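Local coordinates for sulfonate ABC transporter, periplasmic sulfonate-binding protein SsuA (Methylobacillus flagellatus, PDB 3UIF) that probably captures a sulfonate or sulfate ester in the periplasm and delivers it to the membrane components of an ABC transporter, at residues V89-W95 and G202-N208; V7-V13 and G67-I73; I114-G119 and K146-I150. All coordinates share one frame; numbering follows the deposited sequence.

Interaction 1: residues V89-W95 and G202-N208; sequences VQLVAPW and GGVWARN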
loop_
_atom_site.group_PDB
_atom_site.type_symbol
_atom_site.label_atom_id
_atom_site.label_comp_id
_atom_site.label_asym_id
_atom_site.label_seq_id
_atom_site.Cartn_x
_atom_site.Cartn_y
_atom_site.Cartn_z
ATOM N N VAL A 89 9.833 10.922 9.426
ATOM C CA VAL A 89 9.457 9.514 9.479
ATOM C C VAL A 89 10.245 8.674 8.456
ATOM O O VAL A 89 10.608 9.174 7.388
ATOM C CB VAL A 89 7.915 9.426 9.340
ATOM C CG1 VAL A 89 7.453 8.472 8.254
ATOM C CG2 VAL A 89 7.277 9.131 10.683
ATOM N N GLN A 90 10.514 7.418 8.815
ATOM C CA GLN A 90 11.360 6.475 8.058
ATOM C C GLN A 90 10.613 5.181 7.800
ATOM O O GLN A 90 9.894 4.703 8.685
ATOM C CB GLN A 90 12.512 6.012 8.928
ATOM C CG GLN A 90 13.847 6.636 8.728
ATOM C CD GLN A 90 14.686 6.412 9.974
ATOM O OE1 GLN A 90 15.224 5.325 10.188
ATOM N NE2 GLN A 90 14.786 7.445 10.822
ATOM N N LEU A 91 10.839 4.570 6.640
ATOM C CA LEU A 91 10.344 3.219 6.392
ATOM C C LEU A 91 11.330 2.201 6.992
ATOM O O LEU A 91 12.474 2.091 6.515
ATOM C CB LEU A 91 10.144 2.968 4.893
ATOM C CG LEU A 91 9.602 1.591 4.492
ATOM C CD1 LEU A 91 8.182 1.372 5.007
ATOM C CD2 LEU A 91 9.638 1.458 2.980
ATOM N N VAL A 92 10.886 1.477 8.033
ATOM C CA VAL A 92 11.732 0.475 8.716
ATOM C C VAL A 92 11.349 -0.976 8.408
ATOM O O VAL A 92 12.088 -1.900 8.763
ATOM C CB VAL A 92 11.804 0.679 10.242
ATOM C CG1 VAL A 92 12.520 1.990 10.582
ATOM C CG2 VAL A 92 10.416 0.596 10.878
ATOM N N ALA A 93 10.198 -1.161 7.762
ATOM C CA ALA A 93 9.759 -2.464 7.252
ATOM C C ALA A 93 8.708 -2.288 6.142
ATOM O O ALA A 93 7.539 -1.974 6.430
ATOM C CB ALA A 93 9.214 -3.340 8.381
ATOM N N PRO A 94 9.127 -2.465 4.872
ATOM C CA PRO A 94 8.207 -2.427 3.747
ATOM C C PRO A 94 7.259 -3.617 3.851
ATOM O O PRO A 94 7.711 -4.717 4.183
ATOM C CB PRO A 94 9.124 -2.577 2.525
ATOM C CG PRO A 94 10.495 -2.245 2.998
ATOM C CD PRO A 94 10.512 -2.694 4.426
ATOM N N TRP A 95 5.968 -3.396 3.589
ATOM C CA TRP A 95 4.997 -4.471 3.705
ATOM C C TRP A 95 4.781 -5.245 2.414
ATOM O O TRP A 95 3.943 -6.146 2.340
ATOM C CB TRP A 95 3.687 -3.956 4.300
ATOM C CG TRP A 95 2.891 -2.974 3.455
ATOM C CD1 TRP A 95 2.996 -2.731 2.083
ATOM C CD2 TRP A 95 1.801 -2.097 3.908
ATOM N NE1 TRP A 95 2.089 -1.791 1.680
ATOM C CE2 TRP A 95 1.331 -1.376 2.711
ATOM C CE3 TRP A 95 1.178 -1.852 5.137
ATOM C CZ2 TRP A 95 0.295 -0.439 2.768
ATOM C CZ3 TRP A 95 0.131 -0.914 5.178
ATOM C CH2 TRP A 95 -0.296 -0.227 4.016
ATOM N N GLY A 202 4.261 0.636 0.846
ATOM C CA GLY A 202 4.144 1.142 2.207
ATOM C C GLY A 202 4.666 0.136 3.211
ATOM O O GLY A 202 5.478 -0.739 2.894
ATOM N N GLY A 203 4.186 0.242 4.437
ATOM C CA GLY A 203 4.670 -0.620 5.493
ATOM C C GLY A 203 4.758 0.095 6.817
ATOM O O GLY A 203 3.918 0.939 7.132
ATOM N N VAL A 204 5.799 -0.246 7.574
ATOM C CA VAL A 204 5.967 0.205 8.941
ATOM C C VAL A 204 6.868 1.411 8.967
ATOM O O VAL A 204 8.055 1.326 8.639
ATOM C CB VAL A 204 6.548 -0.895 9.843
ATOM C CG1 VAL A 204 6.736 -0.378 11.255
ATOM C CG2 VAL A 204 5.652 -2.129 9.845
ATOM N N TRP A 205 6.283 2.537 9.351
ATOM C CA TRP A 205 6.981 3.814 9.415
ATOM C C TRP A 205 7.292 4.201 10.841
ATOM O O TRP A 205 6.466 4.047 11.748
ATOM C CB TRP A 205 6.162 4.900 8.703
ATOM C CG TRP A 205 6.010 4.646 7.222
ATOM C CD1 TRP A 205 5.067 3.842 6.583
ATOM C CD2 TRP A 205 6.828 5.199 6.139
ATOM N NE1 TRP A 205 5.250 3.858 5.222
ATOM C CE2 TRP A 205 6.286 4.651 4.892
ATOM C CE3 TRP A 205 7.920 6.061 6.081
ATOM C CZ2 TRP A 205 6.827 4.968 3.657
ATOM C CZ3 TRP A 205 8.459 6.373 4.827
ATOM C CH2 TRP A 205 7.927 5.829 3.644
ATOM N N ALA A 206 8.500 4.699 11.055
ATOM C CA ALA A 206 8.951 5.054 12.387
ATOM C C ALA A 206 9.317 6.526 12.469
ATOM O O ALA A 206 9.917 7.083 11.534
ATOM C CB ALA A 206 10.135 4.202 12.775
ATOM N N ARG A 207 8.951 7.148 13.593
ATOM C CA ARG A 207 9.355 8.513 13.897
ATOM C C ARG A 207 10.889 8.596 14.026
ATOM O O ARG A 207 11.500 7.839 14.770
ATOM C CB ARG A 207 8.635 8.999 15.152
ATOM C CG ARG A 207 8.669 10.503 15.358
ATOM C CD ARG A 207 7.645 10.961 16.389
ATOM N NE ARG A 207 7.577 10.061 17.540
ATOM C CZ ARG A 207 8.402 10.074 18.589
ATOM N NH1 ARG A 207 9.398 10.950 18.689
ATOM N NH2 ARG A 207 8.226 9.186 19.549
ATOM N N ASN A 208 11.502 9.495 13.260
ATOM C CA ASN A 208 12.957 9.570 13.143
ATOM C C ASN A 208 13.652 9.665 14.495
ATOM O O ASN A 208 14.621 8.947 14.753
ATOM C CB ASN A 208 13.361 10.722 12.219
ATOM C CG ASN A 208 13.073 10.424 10.742
ATOM O OD1 ASN A 208 12.763 9.294 10.356
ATOM N ND2 ASN A 208 13.184 11.452 9.909
HETATM O O HOH W 1 12.858 11.067 6.893
#
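Val89 opens the antiparallel pairing, bringing CG1 obliquely against the indole of Trp205, 3.3 Å from its CE3. The carbonyl of Val89 is tied through one water to Asn208 ND2. Gln90 and Ala206 form a hydrogen-bonded pair, and beyond it the extended glutamine chain brings NE2 to 2.8 Å from Asn208 OD1, at the start of helix 208-213. The acceptor geometry of this amide-amide hydrogen bond is poor: NE2 sits 55° out of the plane of the Asn208 side-chain carbonyl. Leu91 lies over one face of the Trp205 indole. Its CB stands 3.8 Å over the centre of the six-membered ring of Trp205, a CH-pi contact close to the ring normal, and CG, anti to the backbone N (chi1 -179°), carries CD1 toward CE2 of that indole. At Val92 and Ala93 the strand gains a residue, a classic beta bulge. Val204 O takes the Val92 N-H at 2.9 Å and, weakly, that of Ala93, while Ala93 O accepts a nearly straight bond from Val204 N. Past Pro94, Trp95 N bonds to Gly202 O, and the Trp95 indole lies flat on the Gly202-Gly203 backbone, with Gly202 CA 3.9 Å from the centroid of the five-membered ring. Gly203 CA approaches Ala93 O to 3.3 Å in a CA-H...O contact. Strand 202-207 is flanked by 89-94 and 71-75 in the sheet. Helix 215-233 packs on Val92, Ala93 and Val204, whereas Tyr282 of helix 276-291 touches Leu91 and Trp205.

Interaction 2: residues V7-V13 and G67-I73; sequences VVRIASV and GKIDFGI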
loop_
_atom_site.group_PDB
_atom_site.type_symbol
_atom_site.label_atom_id
_atom_site.label_comp_id
_atom_site.label_asym_id
_atom_site.label_seq_id
_atom_site.Cartn_x
_atom_site.Cartn_y
_atom_site.Cartn_z
ATOM N N VAL A 7 5.721 1.467 26.650
ATOM C CA VAL A 7 4.581 1.698 25.769
ATOM C C VAL A 7 5.071 2.188 24.418
ATOM O O VAL A 7 5.768 3.192 24.324
ATOM C CB VAL A 7 3.567 2.709 26.342
ATOM C CG1 VAL A 7 2.608 3.174 25.245
ATOM C CG2 VAL A 7 2.787 2.088 27.484
ATOM N N VAL A 8 4.717 1.455 23.375
ATOM C CA VAL A 8 5.033 1.873 22.027
ATOM C C VAL A 8 3.719 2.056 21.283
ATOM O O VAL A 8 2.915 1.129 21.163
ATOM C CB VAL A 8 5.993 0.882 21.345
ATOM C CG1 VAL A 8 6.180 1.226 19.874
ATOM C CG2 VAL A 8 7.343 0.909 22.060
ATOM N N ARG A 9 3.491 3.285 20.842
ATOM C CA ARG A 9 2.268 3.633 20.134
ATOM C C ARG A 9 2.427 3.359 18.657
ATOM O O ARG A 9 3.363 3.855 18.020
ATOM C CB ARG A 9 1.904 5.102 20.358
ATOM C CG ARG A 9 0.792 5.330 21.373
ATOM C CD ARG A 9 1.192 6.318 22.470
ATOM N NE ARG A 9 2.334 7.169 22.101
ATOM C CZ ARG A 9 2.979 7.994 22.930
ATOM N NH1 ARG A 9 2.608 8.109 24.198
ATOM N NH2 ARG A 9 4.006 8.710 22.479
ATOM N N ILE A 10 1.508 2.553 18.129
ATOM C CA ILE A 10 1.519 2.162 16.716
ATOM C C ILE A 10 0.185 2.451 16.030
ATOM O O ILE A 10 -0.867 1.969 16.448
ATOM C CB ILE A 10 1.928 0.686 16.535
ATOM C CG1 ILE A 10 3.177 0.385 17.371
ATOM C CG2 ILE A 10 2.176 0.401 15.073
ATOM C CD1 ILE A 10 3.780 -0.992 17.186
ATOM N N ALA A 11 0.244 3.254 14.974
ATOM C CA ALA A 11 -0.950 3.619 14.213
ATOM C C ALA A 11 -1.208 2.668 13.051
ATOM O O ALA A 11 -0.276 2.114 12.467
ATOM C CB ALA A 11 -0.836 5.048 13.708
ATOM N N SER A 12 -2.479 2.485 12.723
ATOM C CA SER A 12 -2.882 1.829 11.488
ATOM C C SER A 12 -4.154 2.479 10.942
ATOM O O SER A 12 -4.890 3.160 11.677
ATOM C CB SER A 12 -3.154 0.362 11.750
ATOM O OG SER A 12 -4.363 0.233 12.494
ATOM N N VAL A 13 -4.419 2.265 9.657
ATOM C CA VAL A 13 -5.684 2.699 9.071
ATOM C C VAL A 13 -6.710 1.619 9.377
ATOM O O VAL A 13 -6.445 0.445 9.132
ATOM C CB VAL A 13 -5.577 2.929 7.544
ATOM C CG1 VAL A 13 -6.929 3.325 6.962
ATOM C CG2 VAL A 13 -4.539 4.000 7.236
ATOM N N GLY A 67 4.995 13.998 17.954
ATOM C CA GLY A 67 5.660 12.934 18.691
ATOM C C GLY A 67 4.744 12.091 19.565
ATOM O O GLY A 67 5.220 11.444 20.493
ATOM N N LYS A 68 3.439 12.086 19.278
ATOM C CA LYS A 68 2.478 11.315 20.072
ATOM C C LYS A 68 2.248 9.901 19.522
ATOM O O LYS A 68 1.459 9.123 20.068
ATOM C CB LYS A 68 1.146 12.066 20.231
ATOM C CG LYS A 68 1.047 13.013 21.439
ATOM C CD LYS A 68 1.552 12.414 22.769
ATOM C CE LYS A 68 0.617 11.364 23.398
ATOM N NZ LYS A 68 -0.377 11.963 24.338
ATOM N N ILE A 69 2.959 9.569 18.456
ATOM C CA ILE A 69 2.875 8.254 17.825
ATOM C C ILE A 69 4.299 7.882 17.487
ATOM O O ILE A 69 5.104 8.770 17.218
ATOM C CB ILE A 69 2.008 8.304 16.552
ATOM C CG1 ILE A 69 0.534 8.385 16.933
ATOM C CG2 ILE A 69 2.258 7.108 15.654
ATOM C CD1 ILE A 69 -0.376 8.818 15.799
ATOM N N ASP A 70 4.621 6.594 17.519
ATOM C CA ASP A 70 5.998 6.170 17.336
ATOM C C ASP A 70 6.190 5.425 16.038
ATOM O O ASP A 70 7.181 5.626 15.342
ATOM C CB ASP A 70 6.429 5.305 18.513
ATOM C CG ASP A 70 6.203 5.993 19.844
ATOM O OD1 ASP A 70 6.498 7.200 19.951
ATOM O OD2 ASP A 70 5.714 5.339 20.780
ATOM N N PHE A 71 5.224 4.566 15.726
ATOM C CA PHE A 71 5.225 3.771 14.522
ATOM C C PHE A 71 3.885 3.873 13.853
ATOM O O PHE A 71 2.885 4.158 14.510
ATOM C CB PHE A 71 5.488 2.313 14.865
ATOM C CG PHE A 71 6.893 2.053 15.284
ATOM C CD1 PHE A 71 7.858 1.741 14.342
ATOM C CD2 PHE A 71 7.257 2.138 16.624
ATOM C CE1 PHE A 71 9.158 1.507 14.734
ATOM C CE2 PHE A 71 8.557 1.907 17.022
ATOM C CZ PHE A 71 9.512 1.600 16.081
ATOM N N GLY A 72 3.868 3.607 12.553
ATOM C CA GLY A 72 2.645 3.676 11.773
ATOM C C GLY A 72 2.668 2.700 10.619
ATOM O O GLY A 72 3.575 2.709 9.806
ATOM N N ILE A 73 1.661 1.843 10.562
ATOM C CA ILE A 73 1.545 0.912 9.471
ATOM C C ILE A 73 0.498 1.394 8.481
ATOM O O ILE A 73 -0.704 1.205 8.680
ATOM C CB ILE A 73 1.230 -0.510 9.951
ATOM C CG1 ILE A 73 2.273 -0.951 10.995
ATOM C CG2 ILE A 73 1.227 -1.445 8.745
ATOM C CD1 ILE A 73 1.894 -2.170 11.819
HETATM O O HOH W 2 -3.128 0.447 8.088
#
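Val8 pushes CG1 against the ring of Phe71, 3.5 Å from CD2, the first of several bumps along this parallel strand pair. Farther along, Ile10 holds CG2 anti to its backbone N, which sets this methyl 3.8 Å from Phe71 CB and also near Ile73 CD1; the branch fits between Phe71 CB and the end of Ile73. Phe71 completes the relief from its own side, its ring reaching on to Phe210 and helix 215-233. On the other face the surface is shallow: Ala11 pairs with Gly72, the CA atoms 4.3 Å apart, and the methyl of Ala11 meets CG2 of Ile69. At the N-terminal end of the pairing, the bent chain of Arg9 runs past the Lys68 carbonyl, and Lys68 CE rests over one face of the guanidinium. Arg9 O receives two N-H groups, from Asp70 and Phe71, and the ladder continues through Ala11 N to Phe71 O (2.8 Å) and Ile73 N to Ala11 O (2.7 Å). Water 2 extends it, bridging Val13 N and Ile73 O. Asp70 OD2 accepts the Arg9 N-H at 3.0 Å on its anti side, whereas OD1 makes a long salt bridge to Arg9 NH2 but pairs chiefly with Arg207. With this arginine close by, the buried aspartate is probably kept negatively charged, fastening its loop to strand 6-17 through backbone and side chain together.

Interaction 3: residues I114-G119 and K146-I150; sequences IKDLKG and KDFKI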
loop_
_atom_site.group_PDB
_atom_site.type_symbol
_atom_site.label_atom_id
_atom_site.label_comp_id
_atom_site.label_asym_id
_atom_site.label_seq_id
_atom_site.Cartn_x
_atom_site.Cartn_y
_atom_site.Cartn_z
ATOM N N ILE A 114 -5.583 1.553 -23.262
ATOM C CA ILE A 114 -5.799 2.963 -22.916
ATOM C C ILE A 114 -5.821 3.886 -24.142
ATOM O O ILE A 114 -6.531 4.889 -24.149
ATOM C CB ILE A 114 -4.784 3.462 -21.847
ATOM C CG1 ILE A 114 -5.008 4.939 -21.489
ATOM C CG2 ILE A 114 -3.349 3.245 -22.297
ATOM C CD1 ILE A 114 -6.202 5.197 -20.592
ATOM N N LYS A 115 -5.061 3.515 -25.172
ATOM C CA LYS A 115 -4.996 4.271 -26.424
ATOM C C LYS A 115 -6.396 4.598 -26.929
ATOM O O LYS A 115 -6.670 5.734 -27.312
ATOM C CB LYS A 115 -4.199 3.504 -27.494
ATOM C CG LYS A 115 -2.699 3.414 -27.224
ATOM C CD LYS A 115 -1.897 2.851 -28.399
ATOM C CE LYS A 115 -2.165 1.368 -28.643
ATOM N NZ LYS A 115 -1.735 0.504 -27.506
ATOM N N ASP A 116 -7.281 3.602 -26.879
ATOM C CA ASP A 116 -8.639 3.712 -27.412
ATOM C C ASP A 116 -9.515 4.693 -26.640
ATOM O O ASP A 116 -10.629 5.011 -27.056
ATOM C CB ASP A 116 -9.303 2.334 -27.427
ATOM C CG ASP A 116 -8.583 1.342 -28.335
ATOM O OD1 ASP A 116 -8.094 1.767 -29.413
ATOM O OD2 ASP A 116 -8.512 0.137 -27.981
ATOM N N LEU A 117 -9.017 5.180 -25.517
ATOM C CA LEU A 117 -9.830 6.029 -24.674
ATOM C C LEU A 117 -9.460 7.485 -24.831
ATOM O O LEU A 117 -9.941 8.339 -24.075
ATOM C CB LEU A 117 -9.732 5.588 -23.212
ATOM C CG LEU A 117 -10.268 4.178 -22.973
ATOM C CD1 LEU A 117 -10.040 3.768 -21.529
ATOM C CD2 LEU A 117 -11.744 4.082 -23.359
ATOM N N LYS A 118 -8.605 7.763 -25.816
ATOM C CA LYS A 118 -8.221 9.133 -26.146
ATOM C C LYS A 118 -9.457 9.997 -26.377
ATOM O O LYS A 118 -10.356 9.616 -27.123
ATOM C CB LYS A 118 -7.319 9.160 -27.379
ATOM C CG LYS A 118 -5.909 8.631 -27.146
ATOM C CD LYS A 118 -4.980 9.049 -28.273
ATOM C CE LYS A 118 -4.716 10.549 -28.217
ATOM N NZ LYS A 118 -3.861 11.007 -29.347
ATOM N N GLY A 119 -9.489 11.143 -25.701
ATOM C CA GLY A 119 -10.588 12.093 -25.791
ATOM C C GLY A 119 -11.848 11.660 -25.070
ATOM O O GLY A 119 -12.877 12.324 -25.171
ATOM N N LYS A 146 -3.905 15.553 -20.603
ATOM C CA LYS A 146 -4.467 16.378 -21.678
ATOM C C LYS A 146 -5.384 15.613 -22.629
ATOM O O LYS A 146 -6.339 16.179 -23.162
ATOM C CB LYS A 146 -3.344 17.035 -22.489
ATOM C CG LYS A 146 -2.498 18.041 -21.718
ATOM C CD LYS A 146 -3.365 18.885 -20.786
ATOM C CE LYS A 146 -2.573 20.027 -20.153
ATOM N NZ LYS A 146 -3.440 20.844 -19.250
ATOM N N ASP A 147 -5.098 14.328 -22.825
ATOM C CA ASP A 147 -5.799 13.513 -23.820
ATOM C C ASP A 147 -7.063 12.845 -23.316
ATOM O O ASP A 147 -7.672 12.035 -24.025
ATOM C CB ASP A 147 -4.870 12.433 -24.351
ATOM C CG ASP A 147 -3.658 13.004 -25.009
ATOM O OD1 ASP A 147 -3.585 14.254 -25.110
ATOM O OD2 ASP A 147 -2.785 12.207 -25.417
ATOM N N PHE A 148 -7.462 13.171 -22.095
ATOM C CA PHE A 148 -8.673 12.600 -21.554
ATOM C C PHE A 148 -9.449 13.647 -20.780
ATOM O O PHE A 148 -8.867 14.599 -20.252
ATOM C CB PHE A 148 -8.325 11.420 -20.656
ATOM C CG PHE A 148 -7.382 10.429 -21.292
ATOM C CD1 PHE A 148 -7.870 9.377 -22.066
ATOM C CD2 PHE A 148 -6.002 10.549 -21.120
ATOM C CE1 PHE A 148 -7.006 8.459 -22.646
ATOM C CE2 PHE A 148 -5.136 9.642 -21.707
ATOM C CZ PHE A 148 -5.637 8.593 -22.468
ATOM N N LYS A 149 -10.767 13.490 -20.739
ATOM C CA LYS A 149 -11.559 14.172 -19.729
ATOM C C LYS A 149 -11.517 13.298 -18.455
ATOM O O LYS A 149 -12.081 12.200 -18.418
ATOM C CB LYS A 149 -12.993 14.447 -20.220
ATOM C CG LYS A 149 -13.829 15.336 -19.293
ATOM C CD LYS A 149 -15.129 15.780 -19.964
ATOM C CE LYS A 149 -15.668 17.080 -19.367
ATOM N NZ LYS A 149 -16.720 17.742 -20.203
ATOM N N ILE A 150 -10.811 13.782 -17.436
ATOM C CA ILE A 150 -10.725 13.086 -16.157
ATOM C C ILE A 150 -11.837 13.525 -15.217
ATOM O O ILE A 150 -11.865 14.673 -14.769
ATOM C CB ILE A 150 -9.364 13.305 -15.443
ATOM C CG1 ILE A 150 -8.180 13.143 -16.413
ATOM C CG2 ILE A 150 -9.246 12.395 -14.219
ATOM C CD1 ILE A 150 -8.011 11.752 -16.984
#
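Phe148 projects its ring toward the 3-10 turn 114-117. CB and CG make no close approach to the turn; CG sits anti to the carbonyl carbon (chi1 -50°), a setting that swings the ring toward Leu117 and Ile114. CD1 is the first ring atom to touch, with Leu117 O 3.1 Å away at the ring edge, near the ring plane. CE1 follows, close to the same carbonyl and 4.0 Å from Leu117 CB. At the tip, CZ meets the isoleucine: Ile114 CG1, anti to its own backbone N, lies 3.8 Å away, and CD1 of Ile114 reaches both CZ and CE1. The two side chains meet at a slant, and Ile122, from strand 121-124, touches both. This is an edge of the five-stranded mixed sheet, where the outermost strand 149-151 runs parallel to 121-124 and the turn lies on the connection leading into the latter; such alpha/beta sheets form the lobes of periplasmic binding proteins. Leu138 of helix 130-140 also lies against both Ile114 and Phe148, shielding the apolar part of the contact. One backbone bond joins the two segments, Gly119 N to Asp147 O, 2.6 Å long and nearly straight at 166°. Beside it, at the surface, Lys118 and Asp147 point the same way side by side; Lys118 CE comes to 3.8 Å from Asp147 OD2, while NZ stays 4.2 Å from that oxygen, beyond salt-bridge range.

Interactions 1 and 2 belong to one six-stranded mixed sheet and meet where strands 71-75 and 202-207 run as neighbours: a 2.7 Å salt bridge joins Arg207 NH2 of interaction 1 to Asp70 OD1 of interaction 2, and Ala206 packs on Phe71. Both are largely buried and rest on helix 215-233, yet one is antiparallel and bulged, with tryptophans on the glycine and aliphatic surface, and the other parallel, with Asp70 and Arg9 at its N-terminal end. Interaction 3 is separate, on the opposite side of the chain's centre in the five-stranded sheet, its centre about 36 Å from that of interaction 1. Smaller and partly exposed, it combines one backbone bond with an apolar patch bordered by charged residues.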